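Coenzyme F420-dependent N(5),N(10)-methenyltetrahydromethanopterin reductase-related protein (Desulfurobacterium thermolithotrophum DSM 11699, PDB 6HUY) binds the Fe-guanylylpyridinol (FeGP) cofactor on reconstitution as the Hmd homologue HmdII, and probably interacts with methenyl-tetrahydrofolate. Local coordinates at the interface of chains A and B. Coordinates in Å, arbitrary orientation; residue numbers count along the deposited sequence, not the author numbering. Chains: chain A, Coenzyme F420-dependent N(5),N(10)-methenyltetrahydromethanopterin reductase-related protein; chain B, Coenzyme F420-dependent N(5),N(10)-methenyltetrahydromethanopterin reductase-related protein.

Contact 1: the interface of chains A and B. Residues chain A 314-318; chain B 122, 166-167, 197, 344.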
loop_
_atom_site.group_PDB
_atom_site.type_symbol
_atom_site.label_atom_id
_atom_site.label_comp_id
_atom_site.label_asym_id
_atom_site.label_seq_id
_atom_site.Cartn_x
_atom_site.Cartn_y
_atom_site.Cartn_z
ATOM N N THR A 314 0.356 14.847 -9.453
ATOM C CA THR A 314 1.385 13.877 -9.134
ATOM C C THR A 314 0.985 12.553 -9.766
ATOM O O THR A 314 -0.205 12.261 -9.929
ATOM C CB THR A 314 1.568 13.741 -7.619
ATOM O OG1 THR A 314 2.864 13.217 -7.339
ATOM C CG2 THR A 314 0.503 12.828 -6.996
ATOM N N TYR A 315 1.985 11.756 -10.114
ATOM C CA TYR A 315 1.750 10.430 -10.672
ATOM C C TYR A 315 1.621 9.437 -9.526
ATOM O O TYR A 315 2.611 8.823 -9.072
ATOM C CB TYR A 315 2.860 10.049 -11.630
ATOM C CG TYR A 315 2.805 10.829 -12.911
ATOM C CD1 TYR A 315 1.747 10.661 -13.790
ATOM C CD2 TYR A 315 3.801 11.726 -13.248
ATOM C CE1 TYR A 315 1.679 11.355 -14.973
ATOM C CE2 TYR A 315 3.750 12.428 -14.428
ATOM C CZ TYR A 315 2.679 12.233 -15.294
ATOM O OH TYR A 315 2.597 12.922 -16.479
ATOM N N THR A 316 0.363 9.260 -9.082
ATOM C CA THR A 316 0.058 8.453 -7.907
ATOM C C THR A 316 0.503 7.009 -8.083
ATOM O O THR A 316 0.707 6.297 -7.091
ATOM C CB THR A 316 -1.441 8.494 -7.613
ATOM O OG1 THR A 316 -2.190 8.075 -8.762
ATOM C CG2 THR A 316 -1.864 9.891 -7.235
ATOM N N SER A 317 0.622 6.544 -9.325
ATOM C CA SER A 317 0.967 5.154 -9.602
ATOM C C SER A 317 2.447 4.932 -9.895
ATOM O O SER A 317 2.838 3.791 -10.142
ATOM C CB SER A 317 0.140 4.619 -10.771
ATOM O OG SER A 317 0.603 5.137 -11.993
ATOM N N ALA A 318 3.277 5.968 -9.867
ATOM C CA ALA A 318 4.714 5.781 -10.087
ATOM C C ALA A 318 5.266 4.783 -9.065
ATOM O O ALA A 318 5.086 4.988 -7.857
ATOM C CB ALA A 318 5.468 7.103 -9.986
ATOM N N LEU B 122 -1.615 4.363 -18.286
ATOM C CA LEU B 122 -0.339 5.069 -18.248
ATOM C C LEU B 122 0.822 4.134 -18.545
ATOM O O LEU B 122 1.819 4.552 -19.140
ATOM C CB LEU B 122 -0.131 5.746 -16.886
ATOM C CG LEU B 122 -0.099 7.274 -16.956
ATOM C CD1 LEU B 122 -1.450 7.774 -17.412
ATOM C CD2 LEU B 122 0.261 7.872 -15.642
ATOM N N LEU B 166 -4.990 14.803 -12.139
ATOM C CA LEU B 166 -3.811 14.409 -11.374
ATOM C C LEU B 166 -2.593 14.209 -12.259
ATOM O O LEU B 166 -1.512 13.976 -11.728
ATOM C CB LEU B 166 -4.014 13.129 -10.541
ATOM C CG LEU B 166 -5.249 13.074 -9.639
ATOM C CD1 LEU B 166 -5.239 11.781 -8.817
ATOM C CD2 LEU B 166 -5.346 14.306 -8.743
ATOM N N LEU B 167 -2.717 14.292 -13.582
ATOM C CA LEU B 167 -1.592 14.057 -14.482
ATOM C C LEU B 167 -0.844 15.351 -14.758
ATOM O O LEU B 167 -1.455 16.392 -15.014
ATOM C CB LEU B 167 -2.051 13.456 -15.811
ATOM C CG LEU B 167 -2.826 12.142 -15.781
ATOM C CD1 LEU B 167 -3.053 11.667 -17.200
ATOM C CD2 LEU B 167 -2.092 11.088 -14.970
ATOM N N GLU B 197 -4.983 7.257 -13.369
ATOM C CA GLU B 197 -4.234 6.266 -12.611
ATOM C C GLU B 197 -5.079 5.572 -11.565
ATOM O O GLU B 197 -4.600 4.627 -10.929
ATOM C CB GLU B 197 -3.021 6.905 -11.928
ATOM C CG GLU B 197 -1.987 7.442 -12.869
ATOM C CD GLU B 197 -0.866 8.156 -12.130
ATOM O OE1 GLU B 197 0.209 7.544 -11.959
ATOM O OE2 GLU B 197 -1.072 9.321 -11.697
ATOM N N TRP B 344 7.622 2.546 -14.986
ATOM C CA TRP B 344 6.388 1.814 -15.280
ATOM C C TRP B 344 6.673 0.572 -16.113
ATOM O O TRP B 344 6.103 -0.497 -15.860
ATOM C CB TRP B 344 5.371 2.710 -15.993
ATOM C CG TRP B 344 4.562 3.511 -15.048
ATOM C CD1 TRP B 344 3.847 3.045 -13.985
ATOM C CD2 TRP B 344 4.364 4.923 -15.079
ATOM N NE1 TRP B 344 3.228 4.084 -13.334
ATOM C CE2 TRP B 344 3.520 5.249 -13.991
ATOM C CE3 TRP B 344 4.813 5.940 -15.915
ATOM C CZ2 TRP B 344 3.132 6.553 -13.718
ATOM C CZ3 TRP B 344 4.438 7.220 -15.648
ATOM C CH2 TRP B 344 3.602 7.527 -14.551
#

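Contact 2: the interface of chains A and B. Residues chain A 343-344, 347-348; chain B 237, 319, 322.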
loop_
_atom_site.group_PDB
_atom_site.type_symbol
_atom_site.label_atom_id
_atom_site.label_comp_id
_atom_site.label_asym_id
_atom_site.label_seq_id
_atom_site.Cartn_x
_atom_site.Cartn_y
_atom_site.Cartn_z
ATOM N N SER A 343 9.573 12.812 5.426
ATOM C CA SER A 343 8.198 12.318 5.481
ATOM C C SER A 343 7.696 12.264 6.919
ATOM O O SER A 343 6.612 12.762 7.231
ATOM C CB SER A 343 8.097 10.933 4.829
ATOM O OG SER A 343 6.764 10.439 4.878
ATOM N N TRP A 344 8.479 11.657 7.812
ATOM C CA TRP A 344 8.080 11.555 9.216
ATOM C C TRP A 344 7.821 12.931 9.824
ATOM O O TRP A 344 6.841 13.123 10.555
ATOM C CB TRP A 344 9.171 10.827 10.008
ATOM C CG TRP A 344 8.757 10.486 11.417
ATOM C CD1 TRP A 344 8.769 11.314 12.499
ATOM C CD2 TRP A 344 8.260 9.223 11.883
ATOM N NE1 TRP A 344 8.308 10.646 13.611
ATOM C CE2 TRP A 344 7.992 9.360 13.256
ATOM C CE3 TRP A 344 8.025 7.987 11.272
ATOM C CZ2 TRP A 344 7.490 8.311 14.027
ATOM C CZ3 TRP A 344 7.533 6.944 12.046
ATOM C CH2 TRP A 344 7.271 7.116 13.403
ATOM N N PHE A 347 4.401 14.966 9.346
ATOM C CA PHE A 347 3.184 14.497 9.981
ATOM C C PHE A 347 3.303 14.340 11.489
ATOM O O PHE A 347 2.275 14.329 12.175
ATOM C CB PHE A 347 2.773 13.161 9.358
ATOM C CG PHE A 347 2.414 13.273 7.897
ATOM C CD1 PHE A 347 1.143 13.679 7.510
ATOM C CD2 PHE A 347 3.349 12.993 6.914
ATOM C CE1 PHE A 347 0.806 13.795 6.171
ATOM C CE2 PHE A 347 3.018 13.109 5.565
ATOM C CZ PHE A 347 1.736 13.508 5.199
ATOM N N TYR A 348 4.518 14.240 12.025
ATOM C CA TYR A 348 4.722 14.124 13.459
ATOM C C TYR A 348 5.166 15.430 14.112
ATOM O O TYR A 348 5.238 15.488 15.344
ATOM C CB TYR A 348 5.739 13.005 13.747
ATOM C CG TYR A 348 5.099 11.622 13.721
ATOM C CD1 TYR A 348 4.745 11.021 12.511
ATOM C CD2 TYR A 348 4.813 10.935 14.901
ATOM C CE1 TYR A 348 4.144 9.777 12.478
ATOM C CE2 TYR A 348 4.206 9.681 14.880
ATOM C CZ TYR A 348 3.871 9.110 13.659
ATOM O OH TYR A 348 3.265 7.871 13.620
ATOM N N PHE B 237 -0.236 9.685 8.103
ATOM C CA PHE B 237 1.091 9.110 7.890
ATOM C C PHE B 237 1.056 7.590 8.002
ATOM O O PHE B 237 1.621 6.880 7.157
ATOM C CB PHE B 237 2.111 9.684 8.874
ATOM C CG PHE B 237 3.458 9.031 8.758
ATOM C CD1 PHE B 237 4.407 9.531 7.872
ATOM C CD2 PHE B 237 3.752 7.880 9.478
ATOM C CE1 PHE B 237 5.640 8.914 7.724
ATOM C CE2 PHE B 237 4.979 7.254 9.343
ATOM C CZ PHE B 237 5.931 7.774 8.458
ATOM N N PRO B 319 7.430 7.691 0.025
ATOM C CA PRO B 319 6.235 8.053 -0.754
ATOM C C PRO B 319 6.604 8.482 -2.172
ATOM O O PRO B 319 7.477 9.329 -2.372
ATOM C CB PRO B 319 5.622 9.205 0.052
ATOM C CG PRO B 319 6.287 9.145 1.395
ATOM C CD PRO B 319 7.635 8.607 1.155
ATOM N N MET B 322 6.885 12.232 -2.995
ATOM C CA MET B 322 8.116 12.874 -2.551
ATOM C C MET B 322 9.288 12.522 -3.464
ATOM O O MET B 322 10.130 13.379 -3.762
ATOM C CB MET B 322 8.420 12.479 -1.113
ATOM C CG MET B 322 7.467 13.099 -0.097
ATOM S SD MET B 322 7.923 12.742 1.603
ATOM C CE MET B 322 9.497 13.577 1.680
#

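Contact 3: the interface of chains A and B. Residues chain A 241-242, 245, 316; chain B 197-198, 200-201, 210.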
loop_
_atom_site.group_PDB
_atom_site.type_symbol
_atom_site.label_atom_id
_atom_site.label_comp_id
_atom_site.label_asym_id
_atom_site.label_seq_id
_atom_site.Cartn_x
_atom_site.Cartn_y
_atom_site.Cartn_z
ATOM N N GLN A 241 -0.051 -2.050 -7.690
ATOM C CA GLN A 241 -0.541 -0.845 -8.338
ATOM C C GLN A 241 -1.649 -0.185 -7.527
ATOM O O GLN A 241 -1.658 1.038 -7.344
ATOM C CB GLN A 241 -1.041 -1.246 -9.724
ATOM C CG GLN A 241 -1.705 -0.202 -10.555
ATOM C CD GLN A 241 -1.953 -0.718 -11.975
ATOM O OE1 GLN A 241 -1.125 -0.553 -12.875
ATOM N NE2 GLN A 241 -3.085 -1.388 -12.157
ATOM N N SER A 242 -2.606 -0.986 -7.041
ATOM C CA SER A 242 -3.722 -0.432 -6.288
ATOM C C SER A 242 -3.244 0.223 -4.995
ATOM O O SER A 242 -3.642 1.352 -4.670
ATOM C CB SER A 242 -4.747 -1.529 -5.984
ATOM O OG SER A 242 -5.301 -2.031 -7.190
ATOM N N VAL A 245 -1.347 3.484 -5.547
ATOM C CA VAL A 245 -2.171 4.656 -5.836
ATOM C C VAL A 245 -2.820 5.186 -4.560
ATOM O O VAL A 245 -2.781 6.391 -4.285
ATOM C CB VAL A 245 -3.213 4.313 -6.922
ATOM C CG1 VAL A 245 -4.262 5.427 -7.093
ATOM C CG2 VAL A 245 -2.498 4.062 -8.234
ATOM N N THR A 316 0.363 9.260 -9.082
ATOM C CA THR A 316 0.058 8.453 -7.907
ATOM C C THR A 316 0.503 7.009 -8.083
ATOM O O THR A 316 0.707 6.297 -7.091
ATOM C CB THR A 316 -1.441 8.494 -7.613
ATOM O OG1 THR A 316 -2.190 8.075 -8.762
ATOM C CG2 THR A 316 -1.864 9.891 -7.235
ATOM N N GLU B 197 -4.983 7.257 -13.369
ATOM C CA GLU B 197 -4.234 6.266 -12.611
ATOM C C GLU B 197 -5.079 5.572 -11.565
ATOM O O GLU B 197 -4.600 4.627 -10.929
ATOM C CB GLU B 197 -3.021 6.905 -11.928
ATOM C CG GLU B 197 -1.987 7.442 -12.869
ATOM C CD GLU B 197 -0.866 8.156 -12.130
ATOM O OE1 GLU B 197 0.209 7.544 -11.959
ATOM O OE2 GLU B 197 -1.072 9.321 -11.697
ATOM N N LEU B 198 -6.310 6.023 -11.354
ATOM C CA LEU B 198 -7.219 5.370 -10.426
ATOM C C LEU B 198 -8.186 4.412 -11.122
ATOM O O LEU B 198 -8.868 3.651 -10.439
ATOM C CB LEU B 198 -8.019 6.420 -9.639
ATOM C CG LEU B 198 -7.311 7.204 -8.515
ATOM C CD1 LEU B 198 -6.025 7.932 -8.986
ATOM C CD2 LEU B 198 -8.282 8.192 -7.901
ATOM N N SER B 200 -7.686 1.638 -12.964
ATOM C CA SER B 200 -7.437 0.209 -12.806
ATOM C C SER B 200 -7.561 -0.202 -11.339
ATOM O O SER B 200 -8.112 -1.271 -11.050
ATOM C CB SER B 200 -6.070 -0.168 -13.379
ATOM O OG SER B 200 -6.120 -0.136 -14.797
ATOM N N PRO B 201 -7.051 0.591 -10.391
ATOM C CA PRO B 201 -7.287 0.261 -8.977
ATOM C C PRO B 201 -8.753 0.130 -8.611
ATOM O O PRO B 201 -9.112 -0.719 -7.789
ATOM C CB PRO B 201 -6.620 1.427 -8.244
ATOM C CG PRO B 201 -5.523 1.836 -9.144
ATOM C CD PRO B 201 -6.022 1.635 -10.539
ATOM N N THR B 210 -8.222 -3.164 -3.106
ATOM C CA THR B 210 -8.450 -1.725 -3.013
ATOM C C THR B 210 -9.519 -1.415 -1.977
ATOM O O THR B 210 -9.360 -0.516 -1.144
ATOM C CB THR B 210 -8.860 -1.176 -4.378
ATOM O OG1 THR B 210 -7.865 -1.515 -5.346
ATOM C CG2 THR B 210 -9.054 0.361 -4.351
#

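Contact 1: the interface of chains A and B
B:Glu197 of one HmdII chain, a protein of the Hmd family, receives A:Thr316 and A:Ser317, in a loop of the other chain, at its carboxylate; the patch probably belongs to the family's homodimer interface. OE1 takes two donors from A:Ser317. The backbone N lies 2.8 Å from B:Glu197 OE1 and approaches from above the carboxylate plane, 61° out of it. The hydroxyl A:Ser317 OG comes to the same OE1 on its anti side, close to the plane; at 2.4 Å from OG to OE1 the bond is very short, and the exact length should not be pressed. The indole B:Trp344 NE1 is placed between A:Ser317 OG, at 3.1 Å, and A:Ser317 O, at 3.2 Å, with a weak bond to each. The other oxygen, B:Glu197 OE2, accepts a weak bond from A:Thr316 N at 3.0 Å.

A:Tyr315 is held by apolar contacts. The indole of B:Trp344 points its CH2 rim over one ring face, 3.7 Å from A:Tyr315 CD1, with the planes at 87°. Methyl CD2 of B:Leu122 reaches the CD1 corner at 3.7 Å, and CD2 of B:Leu167 meets A:Tyr315 CE1 at 3.8 Å from the opposite side of the ring plane, so that the two leucines straddle one edge.

Further out, the B:Glu197 chain leaves the start of helix 196-203 and runs extended beyond CG (chi2 176°), carrying the carboxylate to the loop.

Contact 2: the interface of chains A and B
B:Phe237 puts its ring among three aromatic side chains of chain A. Two of them address the same face near its rim. A:Tyr348 brings an edge, with CE1 3.6 Å from B:Phe237 CD2; the ring planes stand at 87°, and B:Phe237 CG lies in the plane of the tyrosine ring. A:Trp344 comes to the far end of the phenyl with its six-membered ring, CE3 lying 3.5 Å from B:Phe237 CZ at a plane angle of 70°. Within chain A, A:Trp344 CZ2 sits 3.6 Å above the plane of the A:Tyr348 ring, over its centre, so the indole and phenol pack on each other while both also meet the phenylalanine.

A:Phe347 crosses obliquely and meets the root of the side chain, its CB 3.6 Å from B:Phe237 CB, with its CD2 beside CD1 of the phenyl. Nearer the tip, A:Ser343 OG reaches B:Phe237 CE1 at 3.4 Å, a van der Waals contact. The CB of this serine touches the sulphur SD of B:Met322 at 3.7 Å, while B:Pro319 CG flanks the hydroxyl. No polar atoms pair up across this patch, which rests on packing.

With CG anti to the backbone N (chi1 175°), B:Phe237 projects from helix 232-262 of chain B against helix 333-348 of chain A, probably as part of the Hmd-family dimer interface; B:Met322 and B:Pro319 approach from helix 320-330 and the loop just before it.

Contact 3: the interface of chains A and B
A:Val245 packs on B:Leu198 and B:Pro201, setting the long helix 232-262 of one Hmd-family chain against the short helix 196-203 of the other. The apolar part rests on the two branches of the valine. CG1, anti to the backbone N (chi1 170°), meets B:Leu198 CD1 at 3.6 Å. CG2 turns to the proline ring, where it lies 3.9 Å from B:Pro201 CG, the two side chains crossing at about a right angle. The same methyl also touches the backbone carbonyl B:Glu197 O at 3.5 Å. One turn earlier on the helix, A:Ser242 lies alongside the proline, its CA 4.0 Å from B:Pro201 CB.

On the polar side, besides the weak bonding of A:Thr316 to B:Glu197, the hydroxyl A:Ser242 OG gives a weak hydrogen bond to B:Thr210 OG1 at 3.2 Å. That threonine hydroxyl is itself committed within chain B: B:Thr210 OG1 donates to B:Pro201 O at 2.9 Å, arriving with a C=O...donor angle of 129° and tilted 30° from the carbonyl plane. This second-shell bond ties helix 207-228 to the proline and fixes the position of the hydroxyl that A:Ser242 meets.

Van der Waals contact extends the patch toward B:Ser200, where the extended side chain of A:Gln241 brings its amide nitrogen NE2 to 3.4 Å from B:Ser200 CB, a carbon partner. Toward B:Leu198, A:Thr316 OG1 lies 3.8 Å from B:Leu198 CD1.

Contact 1 and contact 3 adjoin, the centres of their C-alpha atoms about 9 Å apart, and share A:Thr316 and B:Glu197; helix 196-203 of chain B serves both. Contact 2 stands apart, about 19 Å from contact 1 and 20 Å from contact 3 between the same centres. The same elements are used from both chains against different partners: helix 232-262 from chain B in contact 2 and chain A in contact 3, residue 344 from chain B in contact 1 and chain A in contact 2. This suits the intertwined homodimer of the Hmd family, with Trp344 set differently in the two chains (chi1 -85° and -171°).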